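Local coordinates for protein N2152 (Neocallimastix frontalis, PDB 5U22) that probably hydrolyses glycosidic bonds in rare arabinosyl substrates, as a family 39 glycoside hydrolase from an anaerobic rumen fungus, at residues S126-K131 with Q173-E178; G82-V87 with V99-A104. All blocks are in the same frame, centred on the assembly; numbering follows the deposited sequence.

Interaction 1: residues S126-K131 with Q173-E178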
ATOM      1  N   SER A 126      25.787 -11.201   7.255  1.00 16.54           N
ATOM      2  CA  SER A 126      26.308 -11.024   5.904  1.00 19.57           C
ATOM      3  C   SER A 126      25.467 -10.029   5.115  1.00 18.79           C
ATOM      4  O   SER A 126      26.014  -9.187   4.393  1.00 16.94           O
ATOM      5  CB  SER A 126      26.371 -12.366   5.176  1.00 15.63           C
ATOM      6  OG  SER A 126      26.752 -12.179   3.826  1.00 17.65           O
ATOM      7  N   PHE A 127      24.134 -10.088   5.254  1.00 16.14           N
ATOM      8  CA  PHE A 127      23.301  -9.129   4.534  1.00 16.04           C
ATOM      9  C   PHE A 127      23.555  -7.708   5.027  1.00 14.96           C
ATOM     10  O   PHE A 127      23.662  -6.772   4.225  1.00 16.80           O
ATOM     11  CB  PHE A 127      21.814  -9.452   4.667  1.00 16.82           C
ATOM     12  CG  PHE A 127      20.951  -8.324   4.193  1.00 16.38           C
ATOM     13  CD1 PHE A 127      20.810  -8.082   2.831  1.00 18.70           C
ATOM     14  CD2 PHE A 127      20.391  -7.427   5.096  1.00 18.88           C
ATOM     15  CE1 PHE A 127      20.074  -6.991   2.379  1.00 17.73           C
ATOM     16  CE2 PHE A 127      19.653  -6.331   4.651  1.00 14.74           C
ATOM     17  CZ  PHE A 127      19.498  -6.113   3.290  1.00 16.02           C
ATOM     18  N   ILE A 128      23.629  -7.526   6.350  1.00 15.93           N
ATOM     19  CA  ILE A 128      23.800  -6.182   6.903  1.00 16.40           C
ATOM     20  C   ILE A 128      25.142  -5.594   6.493  1.00 17.58           C
ATOM     21  O   ILE A 128      25.258  -4.392   6.232  1.00 16.92           O
ATOM     22  CB  ILE A 128      23.632  -6.211   8.428  1.00 17.36           C
ATOM     23  CG1 ILE A 128      22.178  -6.529   8.764  1.00 17.64           C
ATOM     24  CG2 ILE A 128      24.007  -4.873   9.035  1.00 16.99           C
ATOM     25  CD1 ILE A 128      21.196  -5.533   8.180  1.00 16.60           C
ATOM     26  N   ASN A 129      26.176  -6.427   6.426  1.00 18.93           N
ATOM     27  CA  ASN A 129      27.458  -5.965   5.905  1.00 18.21           C
ATOM     28  C   ASN A 129      27.316  -5.440   4.477  1.00 22.34           C
ATOM     29  O   ASN A 129      27.799  -4.347   4.153  1.00 21.38           O
ATOM     30  CB  ASN A 129      28.479  -7.095   5.966  1.00 17.60           C
ATOM     31  CG  ASN A 129      29.782  -6.733   5.286  1.00 34.44           C
ATOM     32  OD1 ASN A 129      30.588  -5.974   5.831  1.00 39.06           O
ATOM     33  ND2 ASN A 129      30.003  -7.279   4.092  1.00 32.52           N
ATOM     34  N   ASP A 130      26.649  -6.209   3.606  1.00 17.79           N
ATOM     35  CA  ASP A 130      26.464  -5.767   2.225  1.00 15.72           C
ATOM     36  C   ASP A 130      25.587  -4.527   2.157  1.00 23.34           C
ATOM     37  O   ASP A 130      25.813  -3.647   1.318  1.00 22.61           O
ATOM     38  CB  ASP A 130      25.852  -6.884   1.383  1.00 17.07           C
ATOM     39  CG  ASP A 130      26.782  -8.071   1.222  1.00 26.12           C
ATOM     40  OD1 ASP A 130      27.992  -7.924   1.500  1.00 28.38           O
ATOM     41  OD2 ASP A 130      26.309  -9.149   0.806  1.00 21.96           O
ATOM     42  N   LYS A 131      24.564  -4.466   3.011  1.00 17.10           N
ATOM     43  CA  LYS A 131      23.713  -3.283   3.109  1.00 17.56           C
ATOM     44  C   LYS A 131      24.536  -2.034   3.409  1.00 17.60           C
ATOM     45  O   LYS A 131      24.426  -1.023   2.710  1.00 20.01           O
ATOM     46  CB  LYS A 131      22.645  -3.510   4.181  1.00 19.78           C
ATOM     47  CG  LYS A 131      21.713  -2.330   4.444  1.00 18.49           C
ATOM     48  CD  LYS A 131      20.643  -2.711   5.463  1.00 19.68           C
ATOM     49  CE  LYS A 131      19.683  -1.545   5.784  1.00 20.02           C
ATOM     50  NZ  LYS A 131      20.249  -0.532   6.711  1.00 24.59           N
ATOM     51  N   GLN A 173      22.060  -4.108  17.519  1.00 20.01           N
ATOM     52  CA  GLN A 173      23.506  -4.074  17.679  1.00 21.22           C
ATOM     53  C   GLN A 173      24.209  -3.768  16.357  1.00 21.10           C
ATOM     54  O   GLN A 173      25.095  -2.908  16.308  1.00 20.61           O
ATOM     55  CB  GLN A 173      23.997  -5.404  18.259  1.00 22.65           C
ATOM     56  N   ILE A 174      23.832  -4.452  15.270  1.00 20.19           N
ATOM     57  CA  ILE A 174      24.601  -4.348  14.034  1.00 16.34           C
ATOM     58  C   ILE A 174      24.045  -3.342  13.021  1.00 16.87           C
ATOM     59  O   ILE A 174      24.763  -2.984  12.080  1.00 17.74           O
ATOM     60  CB  ILE A 174      24.772  -5.724  13.358  1.00 19.80           C
ATOM     61  CG1 ILE A 174      23.445  -6.245  12.784  1.00 24.38           C
ATOM     62  CG2 ILE A 174      25.372  -6.735  14.343  1.00 20.65           C
ATOM     63  CD1 ILE A 174      23.580  -7.618  12.116  1.00 21.29           C
ATOM     64  N   ASP A 175      22.804  -2.880  13.171  1.00 16.31           N
ATOM     65  CA  ASP A 175      22.243  -1.851  12.285  1.00 15.36           C
ATOM     66  C   ASP A 175      21.379  -0.909  13.118  1.00 20.51           C
ATOM     67  O   ASP A 175      20.166  -0.796  12.913  1.00 16.61           O
ATOM     68  CB  ASP A 175      21.449  -2.497  11.141  1.00 14.46           C
ATOM     69  CG  ASP A 175      21.160  -1.536   9.991  1.00 18.70           C
ATOM     70  OD1 ASP A 175      21.621  -0.371  10.034  1.00 20.44           O
ATOM     71  OD2 ASP A 175      20.470  -1.955   9.021  1.00 18.42           O
ATOM     72  N   PRO A 176      21.991  -0.203  14.075  1.00 20.01           N
ATOM     73  CA  PRO A 176      21.200   0.487  15.112  1.00 19.90           C
ATOM     74  C   PRO A 176      20.324   1.613  14.586  1.00 18.61           C
ATOM     75  O   PRO A 176      19.307   1.943  15.207  1.00 22.54           O
ATOM     76  CB  PRO A 176      22.283   1.014  16.071  1.00 21.06           C
ATOM     77  CG  PRO A 176      23.499   1.151  15.224  1.00 21.93           C
ATOM     78  CD  PRO A 176      23.437   0.000  14.252  1.00 18.78           C
ATOM     79  N   ASN A 177      20.679   2.217  13.458  1.00 19.14           N
ATOM     80  CA  ASN A 177      19.918   3.349  12.959  1.00 20.74           C
ATOM     81  C   ASN A 177      18.811   2.950  11.991  1.00 20.33           C
ATOM     82  O   ASN A 177      18.093   3.827  11.491  1.00 19.95           O
ATOM     83  CB  ASN A 177      20.881   4.341  12.320  1.00 18.76           C
ATOM     84  CG  ASN A 177      21.906   4.823  13.311  1.00 27.58           C
ATOM     85  OD1 ASN A 177      21.560   5.173  14.443  1.00 25.36           O
ATOM     86  ND2 ASN A 177      23.168   4.804  12.919  1.00 23.11           N
ATOM     87  N   GLU A 178      18.636   1.660  11.737  1.00 18.52           N
ATOM     88  CA  GLU A 178      17.594   1.224  10.826  1.00 19.17           C
ATOM     89  C   GLU A 178      16.319   0.906  11.598  1.00 18.04           C
ATOM     90  O   GLU A 178      16.358   0.476  12.753  1.00 17.89           O
ATOM     91  CB  GLU A 178      18.059   0.001  10.028  1.00 20.37           C
ATOM     92  CG  GLU A 178      17.116  -0.416   8.905  1.00 17.30           C
ATOM     93  CD  GLU A 178      16.862   0.701   7.903  1.00 19.83           C
ATOM     94  OE1 GLU A 178      17.626   0.796   6.910  1.00 18.81           O
ATOM     95  OE2 GLU A 178      15.902   1.485   8.109  1.00 19.20           O
TER
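I128 crosses the side chain of I174 at a slant, its CG1 3.8 Å from I174 CD1, and sets its other branch over the backbone, CG2 lying 3.7 Å from the carbonyl O of I174. A beta-branched residue suits this place because its two arms diverge at CB: with chi1 at -68°, CG2 stands anti to the backbone N while CG1 lies beside it, and CD1 can still reach to 3.7 Å from OD2 of D175. I174 answers with its CD1, which meets both CG1 and CB of I128. The two residues join helix 117-134 to the end of helix 160-174, neighbouring outer helices of the TIM barrel. Just beyond that end a type I beta turn runs from D175 to E178, closed by E178 N to D175 O at 3.1 Å, and it brings both acidic side chains to one lysine. K131 is extended along its chain until chi4, at -78°, where it bends; its NZ makes two salt bridges, 2.7 Å to D175 OD2 on the syn lone pair and 2.9 Å to E178 OE1 on the anti one, which tie the three residues into a network. The length of lysine matters, for its methylenes run past I101 and F139 of the barrel strands before the ammonium meets the acids. A methionine in its place would keep an apolar stem, but would probably leave the D175 and E178 carboxylates side by side without their shared positive charge. D130, one residue earlier on the same helix, forms a separate salt bridge with R72.

Interaction 2: residues G82-V87 with V99-A104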
ATOM      1  N   GLY A  82      14.728 -10.474  -7.091  1.00 19.77           N
ATOM      2  CA  GLY A  82      14.219  -9.412  -6.246  1.00 19.64           C
ATOM      3  C   GLY A  82      15.193  -8.788  -5.274  1.00 18.76           C
ATOM      4  O   GLY A  82      14.748  -8.077  -4.365  1.00 19.00           O
ATOM      5  N   ASP A  83      16.496  -9.014  -5.436  1.00 15.64           N
ATOM      6  CA  ASP A  83      17.481  -8.581  -4.449  1.00 14.78           C
ATOM      7  C   ASP A  83      17.248  -7.133  -4.037  1.00 17.18           C
ATOM      8  O   ASP A  83      17.228  -6.233  -4.878  1.00 20.83           O
ATOM      9  CB  ASP A  83      18.887  -8.753  -5.016  1.00 16.88           C
ATOM     10  CG  ASP A  83      19.965  -8.308  -4.046  1.00 20.53           C
ATOM     11  OD1 ASP A  83      20.299  -7.105  -4.049  1.00 25.92           O
ATOM     12  OD2 ASP A  83      20.484  -9.162  -3.297  1.00 26.62           O
ATOM     13  N   VAL A  84      17.072  -6.914  -2.730  1.00 15.79           N
ATOM     14  CA  VAL A  84      16.642  -5.602  -2.257  1.00 14.37           C
ATOM     15  C   VAL A  84      17.726  -4.554  -2.458  1.00 15.67           C
ATOM     16  O   VAL A  84      17.415  -3.375  -2.653  1.00 16.73           O
ATOM     17  CB  VAL A  84      16.206  -5.675  -0.784  1.00 16.47           C
ATOM     18  CG1 VAL A  84      17.419  -5.941   0.138  1.00 17.84           C
ATOM     19  CG2 VAL A  84      15.443  -4.390  -0.375  1.00 14.70           C
ATOM     20  N   ILE A  85      19.003  -4.941  -2.425  1.00 14.15           N
ATOM     21  CA  ILE A  85      20.041  -3.939  -2.649  1.00 17.74           C
ATOM     22  C   ILE A  85      20.014  -3.464  -4.097  1.00 18.48           C
ATOM     23  O   ILE A  85      20.138  -2.262  -4.370  1.00 18.21           O
ATOM     24  CB  ILE A  85      21.424  -4.481  -2.238  1.00 18.39           C
ATOM     25  CG1 ILE A  85      21.474  -4.636  -0.714  1.00 19.50           C
ATOM     26  CG2 ILE A  85      22.517  -3.527  -2.711  1.00 23.12           C
ATOM     27  CD1 ILE A  85      22.779  -5.175  -0.178  1.00 19.16           C
ATOM     28  N   LYS A  86      19.838  -4.393  -5.043  1.00 18.13           N
ATOM     29  CA  LYS A  86      19.665  -4.010  -6.440  1.00 19.66           C
ATOM     30  C   LYS A  86      18.388  -3.206  -6.641  1.00 19.61           C
ATOM     31  O   LYS A  86      18.360  -2.264  -7.442  1.00 17.44           O
ATOM     32  CB  LYS A  86      19.653  -5.245  -7.347  1.00 20.41           C
ATOM     33  CG  LYS A  86      20.952  -6.063  -7.370  1.00 21.56           C
ATOM     34  CD  LYS A  86      22.206  -5.182  -7.259  1.00 33.65           C
ATOM     35  CE  LYS A  86      22.527  -4.426  -8.543  1.00 36.69           C
ATOM     36  NZ  LYS A  86      23.074  -3.057  -8.261  1.00 44.08           N
ATOM     37  N   VAL A  87      17.313  -3.564  -5.936  1.00 17.96           N
ATOM     38  CA  VAL A  87      16.058  -2.833  -6.104  1.00 16.83           C
ATOM     39  C   VAL A  87      16.192  -1.423  -5.547  1.00 19.84           C
ATOM     40  O   VAL A  87      15.754  -0.443  -6.172  1.00 18.78           O
ATOM     41  CB  VAL A  87      14.903  -3.605  -5.441  1.00 18.07           C
ATOM     42  CG1 VAL A  87      13.636  -2.753  -5.395  1.00 17.16           C
ATOM     43  CG2 VAL A  87      14.643  -4.900  -6.193  1.00 17.46           C
ATOM     44  N   VAL A  99      12.331   1.092   0.129  1.00 14.02           N
ATOM     45  CA  VAL A  99      12.018  -0.321  -0.063  1.00 13.62           C
ATOM     46  C   VAL A  99      12.233  -1.079   1.244  1.00 14.43           C
ATOM     47  O   VAL A  99      13.244  -0.890   1.932  1.00 17.53           O
ATOM     48  CB  VAL A  99      12.832  -0.938  -1.218  1.00 14.50           C
ATOM     49  CG1 VAL A  99      14.348  -0.771  -1.001  1.00 15.88           C
ATOM     50  CG2 VAL A  99      12.449  -2.391  -1.400  1.00 14.77           C
ATOM     51  N   THR A 100      11.265  -1.923   1.584  1.00 12.98           N
ATOM     52  CA  THR A 100      11.307  -2.747   2.787  1.00 14.41           C
ATOM     53  C   THR A 100      12.214  -3.951   2.556  1.00 14.47           C
ATOM     54  O   THR A 100      12.114  -4.621   1.523  1.00 15.48           O
ATOM     55  CB  THR A 100       9.894  -3.227   3.128  1.00 18.84           C
ATOM     56  OG1 THR A 100       9.034  -2.099   3.350  1.00 17.07           O
ATOM     57  CG2 THR A 100       9.892  -4.135   4.357  1.00 16.51           C
ATOM     58  N   ILE A 101      13.082  -4.242   3.527  1.00 16.10           N
ATOM     59  CA  ILE A 101      13.935  -5.431   3.493  1.00 14.56           C
ATOM     60  C   ILE A 101      13.216  -6.597   4.167  1.00 15.77           C
ATOM     61  O   ILE A 101      13.098  -6.633   5.394  1.00 14.59           O
ATOM     62  CB  ILE A 101      15.273  -5.170   4.188  1.00 13.18           C
ATOM     63  CG1 ILE A 101      16.018  -4.043   3.478  1.00 12.67           C
ATOM     64  CG2 ILE A 101      16.099  -6.456   4.221  1.00 13.90           C
ATOM     65  CD1 ILE A 101      17.145  -3.432   4.292  1.00 13.25           C
ATOM     66  N   GLU A 102      12.807  -7.591   3.383  1.00 15.51           N
ATOM     67  CA  GLU A 102      12.132  -8.781   3.927  1.00 13.61           C
ATOM     68  C   GLU A 102      13.186  -9.842   4.234  1.00 12.83           C
ATOM     69  O   GLU A 102      13.584 -10.626   3.372  1.00 12.73           O
ATOM     70  CB  GLU A 102      11.088  -9.301   2.947  1.00 14.42           C
ATOM     71  CG  GLU A 102      10.190 -10.422   3.522  1.00 13.71           C
ATOM     72  CD  GLU A 102       9.417 -11.176   2.439  1.00 23.74           C
ATOM     73  OE1 GLU A 102       9.790 -11.063   1.252  1.00 19.38           O
ATOM     74  OE2 GLU A 102       8.443 -11.883   2.776  1.00 18.24           O
ATOM     75  N   LEU A 103      13.652  -9.872   5.484  1.00 16.47           N
ATOM     76  CA  LEU A 103      14.740 -10.781   5.838  1.00 13.33           C
ATOM     77  C   LEU A 103      14.334 -12.245   5.716  1.00 16.29           C
ATOM     78  O   LEU A 103      15.194 -13.094   5.454  1.00 15.59           O
ATOM     79  CB  LEU A 103      15.220 -10.493   7.267  1.00 13.67           C
ATOM     80  CG  LEU A 103      15.890  -9.139   7.508  1.00 12.26           C
ATOM     81  CD1 LEU A 103      16.043  -8.859   9.008  1.00 16.19           C
ATOM     82  CD2 LEU A 103      17.249  -9.118   6.836  1.00 13.38           C
ATOM     83  N   ALA A 104      13.046 -12.565   5.913  1.00 18.60           N
ATOM     84  CA  ALA A 104      12.619 -13.964   5.890  1.00 17.98           C
ATOM     85  C   ALA A 104      13.008 -14.648   4.589  1.00 14.90           C
ATOM     86  O   ALA A 104      13.316 -15.845   4.581  1.00 16.85           O
ATOM     87  CB  ALA A 104      11.103 -14.067   6.093  1.00 16.27           C
TER
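D83 OD1 accepts the backbone N-H of K86 at 2.9 Å, a nearly straight bond (163°) to its anti lone pair, and so caps the helix whose first residue, V84, packs on V99 and I101. This is the helix of the beta-alpha-beta unit made by strand 66-70, helix 84-91 and strand 98-102 in the TIM barrel. Aspartate suits the N-cap because its short side chain can fold back to an amide N-H of the first turn; V87 N reaches the D83 carbonyl O as well. Just before the helix, the carboxylate of E49 accepts from the amides of G82 and D83. G82 has phi 110°, where a beta carbon would collide with the carbonyl O of the residue before it, so a glycine suits. V84 carries the contact across to the strand. Its CG2, anti to the backbone N, sits 3.7 Å from V99 CG2 and 3.9 Å from I101 CG1, and it also lies 3.8 Å from the carbonyl O of T100. A compact branched residue is apt here: CG2 fits between two strand residues spaced two apart, while CG1 lies 4.1 Å from I101 CG1. Between those residues, T100 directs its CB away from the helix; its side chain lies about 11 Å from a bound BTB molecule, and its OG1 makes a weak hydrogen bond to the carbonyl O of M67 on the adjoining strand. One turn of helix beyond V84, the CG1 methyl of V87 comes to 4.2 Å from V99 CG2.

Interaction 2 joins a helix to a barrel strand through aliphatic carbons, and every residue that touches in it is buried. Interaction 1 joins two helices of the outer layer, farther from the centre of the chain; it is also largely buried, but I174 and E178 are partly exposed, and it mixes an isoleucine pair with an ion network. Their centres are 13 Å apart, and helix 117-134, which follows strand 98-102 in the chain, connects them. The meeting point is I101, whose CD1 lies 3.5 Å from K131 CE and whose CG2 lies 3.5 Å from F127 CZ. F127 also packs its CE1 on V84 CG1, so both elements of interaction 2 lie against this helix.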